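Long-range contacts in catalase (PDB 4B7H), which breaks down hydrogen peroxide to water and oxygen at a haem iron, is inhibited by nitric oxide, and carries a bound NADPH: residues A173-W177 against A479-S484; E470-I476 against R505-L509; V376-S380 against N400-G405. All blocks are in the same frame, centred on the assembly; numbering follows the deposited sequence. Where two conformers were deposited one is given.

Contact 1: residues A173-W177 against A479-S484; sequences ADMQW and AMQGIS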
ATOM      1  N   ALA A 173     -19.850   5.114  26.650  1.00 10.14           N
ATOM      2  CA  ALA A 173     -20.415   6.357  27.163  1.00 10.36           C
ATOM      3  C   ALA A 173     -19.475   7.082  28.115  1.00  8.66           C
ATOM      4  O   ALA A 173     -19.361   8.312  28.054  1.00  9.01           O
ATOM      5  CB  ALA A 173     -21.756   6.095  27.846  1.00 11.97           C
ATOM      6  N   ASP A 174     -18.821   6.343  29.005  1.00  9.55           N
ATOM      7  CA  ASP A 174     -17.938   6.996  29.962  1.00  9.36           C
ATOM      8  C   ASP A 174     -16.831   7.750  29.239  1.00  9.36           C
ATOM      9  O   ASP A 174     -16.521   8.896  29.571  1.00  9.70           O
ATOM     10  CB  ASP A 174     -17.317   6.010  30.945  1.00 10.29           C
ATOM     11  CG  ASP A 174     -16.568   6.716  32.047  1.00 10.89           C
ATOM     12  OD1 ASP A 174     -17.238   7.187  32.983  1.00 11.52           O
ATOM     13  OD2 ASP A 174     -15.328   6.855  31.963  1.00 12.37           O
ATOM     14  N   MET A 175     -16.237   7.104  28.238  1.00  8.88           N
ATOM     15  CA  MET A 175     -15.191   7.745  27.458  1.00  9.02           C
ATOM     16  C   MET A 175     -15.698   9.012  26.759  1.00  8.78           C
ATOM     17  O   MET A 175     -15.013  10.039  26.748  1.00  8.88           O
ATOM     18  CB  MET A 175     -14.609   6.751  26.450  1.00  9.52           C
ATOM     19  CG  MET A 175     -13.757   7.404  25.369  1.00  9.94           C
ATOM     20  SD  MET A 175     -12.711   6.267  24.430  1.00  9.00           S
ATOM     21  CE  MET A 175     -13.937   5.279  23.581  1.00  9.66           C
ATOM     22  N   GLN A 176     -16.891   8.950  26.174  1.00  7.64           N
ATOM     23  CA  GLN A 176     -17.418  10.114  25.459  1.00  8.99           C
ATOM     24  C   GLN A 176     -17.598  11.305  26.388  1.00  8.77           C
ATOM     25  O   GLN A 176     -17.207  12.432  26.062  1.00  9.18           O
ATOM     26  CB  GLN A 176     -18.744   9.784  24.779  1.00  9.71           C
ATOM     27  CG  GLN A 176     -18.586   8.713  23.720  1.00 10.43           C
ATOM     28  CD  GLN A 176     -19.754   8.627  22.749  1.00 13.10           C
ATOM     29  OE1 GLN A 176     -20.641   9.491  22.721  1.00 13.72           O
ATOM     30  NE2 GLN A 176     -19.754   7.577  21.935  1.00 14.82           N
ATOM     31  N   TRP A 177     -18.181  11.056  27.554  1.00  9.23           N
ATOM     32  CA  TRP A 177     -18.457  12.129  28.504  1.00  9.02           C
ATOM     33  C   TRP A 177     -17.218  12.560  29.284  1.00  8.71           C
ATOM     34  O   TRP A 177     -17.102  13.731  29.665  1.00  9.23           O
ATOM     35  CB  TRP A 177     -19.592  11.733  29.449  1.00  9.49           C
ATOM     36  CG  TRP A 177     -20.908  11.705  28.745  1.00  8.91           C
ATOM     37  CD1 TRP A 177     -21.594  10.603  28.310  1.00  8.62           C
ATOM     38  CD2 TRP A 177     -21.676  12.842  28.345  1.00  9.29           C
ATOM     39  NE1 TRP A 177     -22.752  10.991  27.676  1.00  9.78           N
ATOM     40  CE2 TRP A 177     -22.824  12.361  27.686  1.00  9.63           C
ATOM     41  CE3 TRP A 177     -21.513  14.226  28.494  1.00  9.73           C
ATOM     42  CZ2 TRP A 177     -23.802  13.215  27.172  1.00 10.60           C
ATOM     43  CZ3 TRP A 177     -22.474  15.067  27.972  1.00 11.07           C
ATOM     44  CH2 TRP A 177     -23.609  14.560  27.328  1.00 10.97           C
ATOM     45  N   ALA A 479     -28.145   9.448  26.828  1.00 10.17           N
ATOM     46  CA  ALA A 479     -26.764   9.301  26.376  1.00 10.36           C
ATOM     47  C   ALA A 479     -25.786   9.116  27.541  1.00 10.57           C
ATOM     48  O   ALA A 479     -24.676   8.628  27.348  1.00 12.18           O
ATOM     49  CB  ALA A 479     -26.362  10.496  25.529  1.00 10.01           C
ATOM     50  N   MET A 480     -26.191   9.513  28.745  1.00 10.80           N
ATOM     51  CA  MET A 480     -25.356   9.340  29.927  1.00 12.14           C
ATOM     52  C   MET A 480     -25.374   7.926  30.490  1.00 11.43           C
ATOM     53  O   MET A 480     -24.521   7.576  31.308  1.00 11.94           O
ATOM     54  CB  MET A 480     -25.794  10.304  31.029  1.00 11.86           C
ATOM     55  CG  MET A 480     -25.498  11.764  30.734  1.00 10.90           C
ATOM     56  SD  MET A 480     -26.362  12.862  31.871  1.00 12.36           S
ATOM     57  CE  MET A 480     -25.631  12.433  33.459  1.00 13.26           C
ATOM     58  N   GLN A 481     -26.349   7.117  30.093  1.00 12.30           N
ATOM     59  CA  GLN A 481     -26.453   5.777  30.660  0.55 12.12           C
ATOM     60  C   GLN A 481     -25.180   4.981  30.393  1.00 13.03           C
ATOM     61  O   GLN A 481     -24.733   4.844  29.251  1.00 14.59           O
ATOM     62  CB  GLN A 481     -27.686   5.034  30.143  0.55 13.20           C
ATOM     63  CG  GLN A 481     -29.010   5.752  30.402  0.55 15.17           C
ATOM     64  CD  GLN A 481     -29.228   6.136  31.860  0.55 17.44           C
ATOM     65  OE1 GLN A 481     -29.730   7.220  32.150  0.55 21.92           O
ATOM     66  NE2 GLN A 481     -28.871   5.243  32.782  0.55 16.63           N
ATOM     67  N   GLY A 482     -24.565   4.493  31.464  1.00 14.34           N
ATOM     68  CA  GLY A 482     -23.328   3.742  31.338  1.00 15.45           C
ATOM     69  C   GLY A 482     -22.081   4.472  31.812  1.00 13.98           C
ATOM     70  O   GLY A 482     -21.023   3.860  31.960  1.00 15.68           O
ATOM     71  N   ILE A 483     -22.182   5.773  32.068  1.00 13.19           N
ATOM     72  CA  ILE A 483     -21.033   6.480  32.623  1.00 11.77           C
ATOM     73  C   ILE A 483     -20.711   5.993  34.032  1.00 11.77           C
ATOM     74  O   ILE A 483     -21.580   5.468  34.743  1.00 14.39           O
ATOM     75  CB  ILE A 483     -21.207   8.015  32.617  1.00 10.80           C
ATOM     76  CG1 ILE A 483     -22.370   8.451  33.522  1.00 11.98           C
ATOM     77  CG2 ILE A 483     -21.343   8.527  31.180  1.00 12.22           C
ATOM     78  CD1 ILE A 483     -22.574   9.959  33.590  1.00 12.56           C
ATOM     79  N   SER A 484     -19.451   6.142  34.419  1.00 11.50           N
ATOM     80  CA  SER A 484     -18.998   5.724  35.740  1.00 12.37           C
ATOM     81  C   SER A 484     -19.438   6.713  36.805  1.00 11.74           C
ATOM     82  O   SER A 484     -19.845   7.840  36.498  1.00 11.97           O
ATOM     83  CB  SER A 484     -17.475   5.617  35.758  1.00 13.27           C
ATOM     84  OG  SER A 484     -16.878   6.905  35.738  1.00 13.79           O
TER
HETATM   85  O   HOH W   1     -19.580   3.603  29.574  1.00 15.43           O
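The indole of Trp177 lies at the apolar centre. Met480 CG sits over one face of the ring, 4.1 Å from Trp177 CE2, while Ile483 CG2 lies 3.6 Å from Trp177 CD1 and Ala479 CB 4.1 Å from Trp177 CZ2. The same Ile483 CG2 reaches Ala173 CB at 4.1 Å, filling the space between residues one helical turn apart; Trp177 N donates to Ala173 O within that turn. Beyond the segments, Trp180 meets the Trp177 ring edge-to-face, and Val491 of helix 487-498 also touches it. At the ring edge the indole nitrogen finds a polar partner, Trp177 NE1 donating to Ala479 O (3.1 Å). Next, a type II beta turn runs from Met480 to Ile483, closed by Ile483 N to Met480 O (3.0 Å), with Gly482 at the third position and a positive phi of 108°. The turn belongs to the link between helices 466-479 and 487-498 of the C-terminal helical domain of catalases, and it lies against the start of helix 173-182, with the CA atoms of Asp174 and Ile483 4.1 Å apart. Further out, a water bridges Asp174 N (2.9 Å) and Gly482 O (2.8 Å). At the polar edge Asp174 OD1 accepts from both Ser484 N and Ser484 OG, each at 2.8 Å, and also bonds Thr487 OG1, beside the backbone N, just past the segment, that the Ser484 side chain caps. Asp174 OD2 forms a salt bridge with Arg401 of the second subunit, whose Tyr402 packs on the same aspartate.

Contact 2: residues E470-I476 against R505-L509; sequences ERLADNI and RVKEL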
ATOM      1  N   GLU A 470     -37.123  20.222  26.835  1.00 12.46           N
ATOM      2  CA  GLU A 470     -37.378  18.989  27.570  1.00 13.23           C
ATOM      3  C   GLU A 470     -36.769  17.778  26.862  1.00 12.90           C
ATOM      4  O   GLU A 470     -36.111  16.951  27.498  1.00 12.56           O
ATOM      5  CB  GLU A 470     -38.879  18.787  27.803  1.00 13.68           C
ATOM      6  CG  GLU A 470     -39.250  17.459  28.467  1.00 15.82           C
ATOM      7  CD  GLU A 470     -38.808  17.347  29.921  1.00 17.96           C
ATOM      8  OE1 GLU A 470     -38.433  18.375  30.538  1.00 17.18           O
ATOM      9  OE2 GLU A 470     -38.850  16.218  30.461  1.00 21.19           O
ATOM     10  N   ARG A 471     -36.977  17.674  25.550  1.00 11.70           N
ATOM     11  CA  ARG A 471     -36.371  16.571  24.798  1.00 11.17           C
ATOM     12  C   ARG A 471     -34.845  16.578  24.904  1.00 10.48           C
ATOM     13  O   ARG A 471     -34.224  15.519  25.001  1.00 11.46           O
ATOM     14  CB  ARG A 471     -36.818  16.574  23.332  1.00 10.92           C
ATOM     15  CG  ARG A 471     -38.290  16.226  23.152  1.00 11.01           C
ATOM     16  CD  ARG A 471     -38.649  15.996  21.690  1.00 12.41           C
ATOM     17  NE  ARG A 471     -38.485  17.204  20.892  1.00 12.38           N
ATOM     18  CZ  ARG A 471     -39.396  18.167  20.784  1.00 13.79           C
ATOM     19  NH1 ARG A 471     -40.547  18.077  21.445  1.00 14.23           N
ATOM     20  NH2 ARG A 471     -39.149  19.225  20.025  1.00 14.05           N
ATOM     21  N   LEU A 472     -34.250  17.770  24.904  1.00 10.95           N
ATOM     22  CA  LEU A 472     -32.805  17.909  25.087  1.00 10.89           C
ATOM     23  C   LEU A 472     -32.349  17.236  26.381  1.00 10.40           C
ATOM     24  O   LEU A 472     -31.414  16.433  26.374  1.00 11.88           O
ATOM     25  CB  LEU A 472     -32.407  19.387  25.087  1.00 11.05           C
ATOM     26  CG  LEU A 472     -30.948  19.721  25.407  1.00 10.59           C
ATOM     27  CD1 LEU A 472     -29.984  19.115  24.373  1.00 11.47           C
ATOM     28  CD2 LEU A 472     -30.775  21.228  25.476  1.00 10.92           C
ATOM     29  N   ALA A 473     -33.010  17.552  27.491  1.00 10.03           N
ATOM     30  CA  ALA A 473     -32.652  16.952  28.776  1.00 12.14           C
ATOM     31  C   ALA A 473     -32.843  15.438  28.751  1.00 11.27           C
ATOM     32  O   ALA A 473     -32.034  14.686  29.311  1.00 11.83           O
ATOM     33  CB  ALA A 473     -33.470  17.577  29.905  1.00 13.48           C
ATOM     34  N   ASP A 474     -33.916  14.991  28.103  1.00 10.80           N
ATOM     35  CA  ASP A 474     -34.208  13.566  28.015  1.00 11.69           C
ATOM     36  C   ASP A 474     -33.143  12.860  27.183  1.00 11.05           C
ATOM     37  O   ASP A 474     -32.676  11.781  27.550  1.00 11.66           O
ATOM     38  CB  ASP A 474     -35.587  13.339  27.395  1.00 13.01           C
ATOM     39  CG  ASP A 474     -36.141  11.965  27.705  1.00 14.63           C
ATOM     40  OD1 ASP A 474     -36.041  11.526  28.876  1.00 15.38           O
ATOM     41  OD2 ASP A 474     -36.682  11.321  26.778  1.00 17.66           O
ATOM     42  N   ASN A 475     -32.757  13.473  26.066  1.00  9.22           N
ATOM     43  CA  ASN A 475     -31.736  12.890  25.196  1.00 10.08           C
ATOM     44  C   ASN A 475     -30.391  12.793  25.900  1.00 10.17           C
ATOM     45  O   ASN A 475     -29.702  11.773  25.808  1.00 10.95           O
ATOM     46  CB  ASN A 475     -31.571  13.717  23.924  1.00 11.05           C
ATOM     47  CG  ASN A 475     -32.810  13.708  23.049  1.00 10.69           C
ATOM     48  OD1 ASN A 475     -33.674  12.833  23.165  1.00 11.93           O
ATOM     49  ND2 ASN A 475     -32.898  14.688  22.161  1.00 10.86           N
ATOM     50  N   ILE A 476     -30.009  13.863  26.591  1.00 10.19           N
ATOM     51  CA  ILE A 476     -28.746  13.875  27.317  1.00 10.46           C
ATOM     52  C   ILE A 476     -28.721  12.756  28.357  1.00 10.28           C
ATOM     53  O   ILE A 476     -27.758  11.991  28.436  1.00 10.89           O
ATOM     54  CB  ILE A 476     -28.515  15.224  28.022  1.00 10.31           C
ATOM     55  CG1 ILE A 476     -28.283  16.347  27.000  1.00 10.07           C
ATOM     56  CG2 ILE A 476     -27.358  15.113  29.001  1.00 10.62           C
ATOM     57  CD1 ILE A 476     -28.481  17.757  27.573  1.00 11.62           C
ATOM     58  N   ARG A 505     -32.598  19.492  35.280  1.00 12.61           N
ATOM     59  CA  ARG A 505     -33.499  18.553  34.622  1.00 12.14           C
ATOM     60  C   ARG A 505     -32.741  17.320  34.123  1.00 12.39           C
ATOM     61  O   ARG A 505     -33.244  16.198  34.210  1.00 14.25           O
ATOM     62  CB  ARG A 505     -34.249  19.244  33.482  1.00 14.71           C
ATOM     63  CG  ARG A 505     -35.364  18.408  32.863  1.00 14.57           C
ATOM     64  CD  ARG A 505     -36.444  18.063  33.880  1.00 15.71           C
ATOM     65  NE  ARG A 505     -37.537  17.314  33.265  1.00 15.34           N
ATOM     66  CZ  ARG A 505     -38.261  16.392  33.893  1.00 15.61           C
ATOM     67  NH1 ARG A 505     -38.017  16.107  35.169  1.00 19.83           N
ATOM     68  NH2 ARG A 505     -39.230  15.756  33.248  1.00 19.01           N
ATOM     69  N   VAL A 506     -31.527  17.532  33.616  1.00 12.34           N
ATOM     70  CA  VAL A 506     -30.683  16.430  33.172  1.00 12.38           C
ATOM     71  C   VAL A 506     -30.414  15.464  34.327  1.00 11.95           C
ATOM     72  O   VAL A 506     -30.575  14.250  34.178  1.00 13.34           O
ATOM     73  CB  VAL A 506     -29.349  16.941  32.591  1.00 11.68           C
ATOM     74  CG1 VAL A 506     -28.320  15.810  32.495  1.00 13.80           C
ATOM     75  CG2 VAL A 506     -29.572  17.580  31.213  1.00 12.29           C
ATOM     76  N   LYS A 507     -30.032  15.995  35.485  1.00 13.18           N
ATOM     77  CA  LYS A 507     -29.737  15.134  36.630  1.00 13.82           C
ATOM     78  C   LYS A 507     -30.991  14.400  37.113  1.00 12.57           C
ATOM     79  O   LYS A 507     -30.937  13.210  37.424  1.00 13.37           O
ATOM     80  CB  LYS A 507     -29.092  15.924  37.774  1.00 14.15           C
ATOM     81  CG  LYS A 507     -28.730  15.065  38.981  1.00 15.04           C
ATOM     82  CD  LYS A 507     -27.918  15.843  40.017  1.00 16.44           C
ATOM     83  CE  LYS A 507     -27.559  14.952  41.198  1.00 16.89           C
ATOM     84  NZ  LYS A 507     -26.681  15.630  42.198  1.00 18.72           N
ATOM     85  N   GLU A 508     -32.115  15.111  37.167  1.00 13.35           N
ATOM     86  CA  GLU A 508     -33.399  14.507  37.522  1.00 15.86           C
ATOM     87  C   GLU A 508     -33.720  13.297  36.653  1.00 14.69           C
ATOM     88  O   GLU A 508     -34.039  12.213  37.151  1.00 15.96           O
ATOM     89  CB  GLU A 508     -34.524  15.511  37.305  1.00 22.39           C
ATOM     90  CG  GLU A 508     -34.808  16.430  38.450  1.00 33.97           C
ATOM     91  CD  GLU A 508     -36.234  16.926  38.392  1.00 42.61           C
ATOM     92  OE1 GLU A 508     -36.644  17.402  37.310  1.00 25.67           O
ATOM     93  OE2 GLU A 508     -36.949  16.811  39.412  1.00 41.02           O
ATOM     94  N   LEU A 509     -33.661  13.495  35.341  1.00 14.56           N
ATOM     95  CA  LEU A 509     -34.031  12.441  34.413  1.00 14.32           C
ATOM     96  C   LEU A 509     -33.019  11.310  34.447  1.00 14.72           C
ATOM     97  O   LEU A 509     -33.392  10.141  34.397  1.00 14.84           O
ATOM     98  CB  LEU A 509     -34.178  13.007  33.001  1.00 14.73           C
ATOM     99  CG  LEU A 509     -35.423  13.877  32.799  1.00 14.87           C
ATOM    100  CD1 LEU A 509     -35.410  14.565  31.436  1.00 15.22           C
ATOM    101  CD2 LEU A 509     -36.690  13.035  32.974  1.00 16.60           C
TER
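One arginine side chain serves both helices at once: Arg505 is bonded to Glu470 across the interface and to Glu508 one turn on in its own helix. Arg505 NE donates to Glu470 OE1 (3.1 Å) and Arg505 NH2 to Glu470 OE2 (2.9 Å), so the carboxylate meets the edge of the guanidinium near its plane; a weak third bond joins Arg505 NE to Glu470 OE2 (3.3 Å). Arg505 NH1 turns to Glu508 OE1 at 2.9 Å, completing a three-residue salt-bridge network. Beneath it the helical segments cross at -50°, their axes 8.4 Å apart, near the angle of a common class of ridges-into-grooves packing. Ala473 makes this approach possible: its small side chain points at the other helix, and its CA is 4.8 Å from that of Val506. Ala473 CB touches the aliphatic Arg505 CG (3.6 Å), Val506 CG2 (4.1 Å) and Leu509 CD1 (3.9 Å). Deeper in, Ile476 CG2 packs on Val506 CG1 at 3.7 Å, and Trp495 of helix 487-498 touches both side chains. Leu509 CD1 also lies against the backbone of the facing helix, 3.7 Å from Asp474 N, while Asp474 OD1 forms a salt bridge with Lys513 further along helix 500-514. The pair belongs to the C-terminal helical domain, and helix 466-479 also supplies Glu468 to the NADPH pocket. With aliphatic contacts inside and charges at its partly exposed side, the pairing meets the charge of Arg505 with two carboxylates, Glu470 and Glu508, so the polar groups are paired while the small Ala473 allows the aliphatic packing.

Contact 3: residues V376-S380 against N400-G405; sequences VNTYS and NRYDKG
Two irregular segments meet through side chains that reach across, the closest CA atoms, of Asn377 and Lys404, 7.8 Å apart. Val376 to Thr378 is extended; Tyr379 bends the chain (phi/psi -92/-4), and Thr378 OG1 accepts from Ser380 N (3.1 Å) in an ST turn. Lys404 stretches out as t, t, t, p, so that Lys404 NZ donates to Asn377 OD1 (2.8 Å) and Thr378 O (3.0 Å); Asp390 gives it a salt bridge. Asn377, chi1 t, returns ND2 to Lys404 O at 3.0 Å. Tyr379 (m, chi2 -83°) lays its ring on the lysine, Lys404 CE lying 3.7 Å from the centroid in a CH-pi contact, and Tyr379 OH donates to Gly405 O (2.6 Å). Gly405 takes phi 104°, where a CB would jam against Lys404 O. The contact lies in the wrapping region of catalases, the long loop between helix 343-359 and strand 423-424; Thr378 bonds His25 of the third subunit and Arg401 bridges to Asp174, in helix 173-182 of the second.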
ATOM      1  N   VAL A 376      -5.315  20.128 -15.778  1.00 10.73           N
ATOM      2  CA  VAL A 376      -4.346  20.351 -14.719  1.00  9.66           C
ATOM      3  C   VAL A 376      -2.960  20.483 -15.338  1.00 10.03           C
ATOM      4  O   VAL A 376      -2.532  19.611 -16.099  1.00 10.72           O
ATOM      5  CB  VAL A 376      -4.376  19.183 -13.718  1.00  9.95           C
ATOM      6  CG1 VAL A 376      -3.164  19.219 -12.786  1.00 10.48           C
ATOM      7  CG2 VAL A 376      -5.690  19.186 -12.939  1.00 11.46           C
ATOM      8  N   ASN A 377      -2.266  21.575 -15.010  1.00  8.68           N
ATOM      9  CA  ASN A 377      -0.923  21.840 -15.513  1.00  8.90           C
ATOM     10  C   ASN A 377       0.053  21.757 -14.347  1.00  8.47           C
ATOM     11  O   ASN A 377       0.217  22.711 -13.587  1.00  8.19           O
ATOM     12  CB  ASN A 377      -0.860  23.222 -16.183  1.00  8.86           C
ATOM     13  CG  ASN A 377       0.492  23.498 -16.827  1.00 10.75           C
ATOM     14  OD1 ASN A 377       1.328  22.600 -16.946  1.00 11.97           O
ATOM     15  ND2 ASN A 377       0.716  24.740 -17.236  1.00 10.57           N
ATOM     16  N   THR A 378       0.702  20.607 -14.201  1.00  7.86           N
ATOM     17  CA  THR A 378       1.486  20.331 -13.007  1.00  8.58           C
ATOM     18  C   THR A 378       2.822  19.710 -13.366  1.00  9.05           C
ATOM     19  O   THR A 378       2.950  19.031 -14.391  1.00  9.34           O
ATOM     20  CB  THR A 378       0.724  19.383 -12.039  1.00  9.15           C
ATOM     21  OG1 THR A 378       1.474  19.225 -10.829  1.00  8.48           O
ATOM     22  CG2 THR A 378       0.524  18.006 -12.669  1.00  9.94           C
ATOM     23  N   TYR A 379       3.818  19.934 -12.516  1.00  8.77           N
ATOM     24  CA  TYR A 379       5.104  19.262 -12.667  1.00  7.93           C
ATOM     25  C   TYR A 379       5.167  17.959 -11.865  1.00  9.26           C
ATOM     26  O   TYR A 379       6.145  17.215 -11.948  1.00 10.26           O
ATOM     27  CB  TYR A 379       6.254  20.202 -12.297  1.00  9.07           C
ATOM     28  CG  TYR A 379       6.463  21.266 -13.339  1.00  8.84           C
ATOM     29  CD1 TYR A 379       7.218  21.008 -14.474  1.00 10.18           C
ATOM     30  CD2 TYR A 379       5.893  22.526 -13.204  1.00  9.99           C
ATOM     31  CE1 TYR A 379       7.407  21.986 -15.447  1.00  8.52           C
ATOM     32  CE2 TYR A 379       6.077  23.506 -14.180  1.00  8.21           C
ATOM     33  CZ  TYR A 379       6.838  23.226 -15.292  1.00  7.87           C
ATOM     34  OH  TYR A 379       7.022  24.189 -16.258  1.00  8.99           O
ATOM     35  N   SER A 380       4.123  17.665 -11.096  1.00  7.49           N
ATOM     36  CA  SER A 380       4.069  16.371 -10.412  1.00  8.14           C
ATOM     37  C   SER A 380       4.027  15.241 -11.438  1.00  7.88           C
ATOM     38  O   SER A 380       3.507  15.414 -12.545  1.00  9.17           O
ATOM     39  CB  SER A 380       2.841  16.278  -9.507  1.00  8.52           C
ATOM     40  OG  SER A 380       2.919  17.216  -8.453  1.00  9.18           O
ATOM     41  N   ASN A 400      12.262  26.560 -16.614  1.00  8.29           N
ATOM     42  CA  ASN A 400      12.824  25.834 -17.742  1.00  8.90           C
ATOM     43  C   ASN A 400      12.803  26.683 -18.998  1.00 10.06           C
ATOM     44  O   ASN A 400      12.176  27.754 -19.015  1.00 11.12           O
ATOM     45  CB  ASN A 400      12.087  24.508 -17.973  1.00  8.39           C
ATOM     46  CG  ASN A 400      10.605  24.692 -18.215  1.00  8.83           C
ATOM     47  OD1 ASN A 400       9.764  24.340 -17.365  1.00 12.14           O
ATOM     48  ND2 ASN A 400      10.266  25.236 -19.364  1.00  7.42           N
ATOM     49  N   ARG A 401      13.464  26.196 -20.050  1.00  9.27           N
ATOM     50  CA  ARG A 401      13.591  26.942 -21.305  1.00  9.71           C
ATOM     51  C   ARG A 401      12.428  26.746 -22.280  1.00  9.83           C
ATOM     52  O   ARG A 401      12.485  27.216 -23.424  1.00 13.17           O
ATOM     53  CB  ARG A 401      14.930  26.624 -21.985  1.00 10.56           C
ATOM     54  CG  ARG A 401      15.106  25.186 -22.486  1.00 10.50           C
ATOM     55  CD  ARG A 401      16.484  25.046 -23.115  1.00 11.75           C
ATOM     56  NE  ARG A 401      16.781  23.709 -23.624  1.00 12.30           N
ATOM     57  CZ  ARG A 401      16.451  23.292 -24.844  1.00 13.40           C
ATOM     58  NH1 ARG A 401      15.783  24.097 -25.661  1.00 16.16           N
ATOM     59  NH2 ARG A 401      16.778  22.067 -25.246  1.00 14.52           N
ATOM     60  N   TYR A 402      11.374  26.079 -21.817  1.00 10.27           N
ATOM     61  CA  TYR A 402      10.218  25.744 -22.649  1.00  9.69           C
ATOM     62  C   TYR A 402       9.001  26.604 -22.283  1.00 10.58           C
ATOM     63  O   TYR A 402       9.166  27.708 -21.763  1.00 12.69           O
ATOM     64  CB  TYR A 402       9.916  24.242 -22.560  1.00 10.31           C
ATOM     65  CG  TYR A 402      11.155  23.392 -22.736  1.00 11.34           C
ATOM     66  CD1 TYR A 402      11.642  23.074 -24.007  1.00 13.17           C
ATOM     67  CD2 TYR A 402      11.850  22.914 -21.628  1.00 10.86           C
ATOM     68  CE1 TYR A 402      12.792  22.302 -24.158  1.00 13.97           C
ATOM     69  CE2 TYR A 402      12.991  22.138 -21.771  1.00 10.75           C
ATOM     70  CZ  TYR A 402      13.453  21.833 -23.034  1.00 13.43           C
ATOM     71  OH  TYR A 402      14.587  21.067 -23.159  1.00 15.40           O
ATOM     72  N   ASP A 403       7.791  26.109 -22.544  1.00 13.09           N
ATOM     73  CA  ASP A 403       6.606  26.956 -22.448  1.00 14.76           C
ATOM     74  C   ASP A 403       5.572  26.494 -21.426  1.00 12.99           C
ATOM     75  O   ASP A 403       4.552  27.156 -21.241  1.00 14.08           O
ATOM     76  CB  ASP A 403       5.925  27.072 -23.818  1.00 21.60           C
ATOM     77  CG  ASP A 403       6.859  27.579 -24.890  1.00 34.92           C
ATOM     78  OD1 ASP A 403       7.607  28.542 -24.619  1.00 36.18           O
ATOM     79  OD2 ASP A 403       6.851  27.007 -26.002  1.00 44.05           O
ATOM     80  N   LYS A 404       5.825  25.364 -20.773  1.00 11.02           N
ATOM     81  CA  LYS A 404       4.850  24.792 -19.843  1.00 11.43           C
ATOM     82  C   LYS A 404       4.440  25.771 -18.730  1.00 11.44           C
ATOM     83  O   LYS A 404       3.268  25.836 -18.334  1.00 12.18           O
ATOM     84  CB  LYS A 404       5.373  23.470 -19.278  1.00  9.88           C
ATOM     85  CG  LYS A 404       4.452  22.789 -18.282  1.00  9.92           C
ATOM     86  CD  LYS A 404       4.995  21.401 -17.939  1.00 10.02           C
ATOM     87  CE  LYS A 404       4.291  20.764 -16.739  1.00 10.88           C
ATOM     88  NZ  LYS A 404       2.894  20.328 -17.041  1.00 11.57           N
ATOM     89  N   GLY A 405       5.406  26.539 -18.240  1.00  9.98           N
ATOM     90  CA  GLY A 405       5.111  27.649 -17.349  1.00 10.00           C
ATOM     91  C   GLY A 405       5.400  27.439 -15.873  1.00  9.91           C
ATOM     92  O   GLY A 405       5.903  26.404 -15.458  1.00 10.58           O
TER

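In the fold
Contacts 1 and 2 belong to one helical assembly: contact 2 uses helix 466-479 itself and contact 1 mainly the loop that follows it, their centres are 14 Å apart, and Met480 SD packs on Val506 CG1 at 3.6 Å. Contact 1 joins this assembly to helix 173-182 by aromatic packing and a serine-aspartate edge; contact 2 lies within it and relies on aliphatic packing bordered by charge. Both are partly buried. Contact 3, buried but built without helices or strands, is centred 56 Å from contact 1 and relies mainly on hydrogen bonds, several to backbone carbonyls, beside one CH-pi contact. Far apart in one chain, contacts 1 and 3 meet across the tetramer, each touching the second subunit.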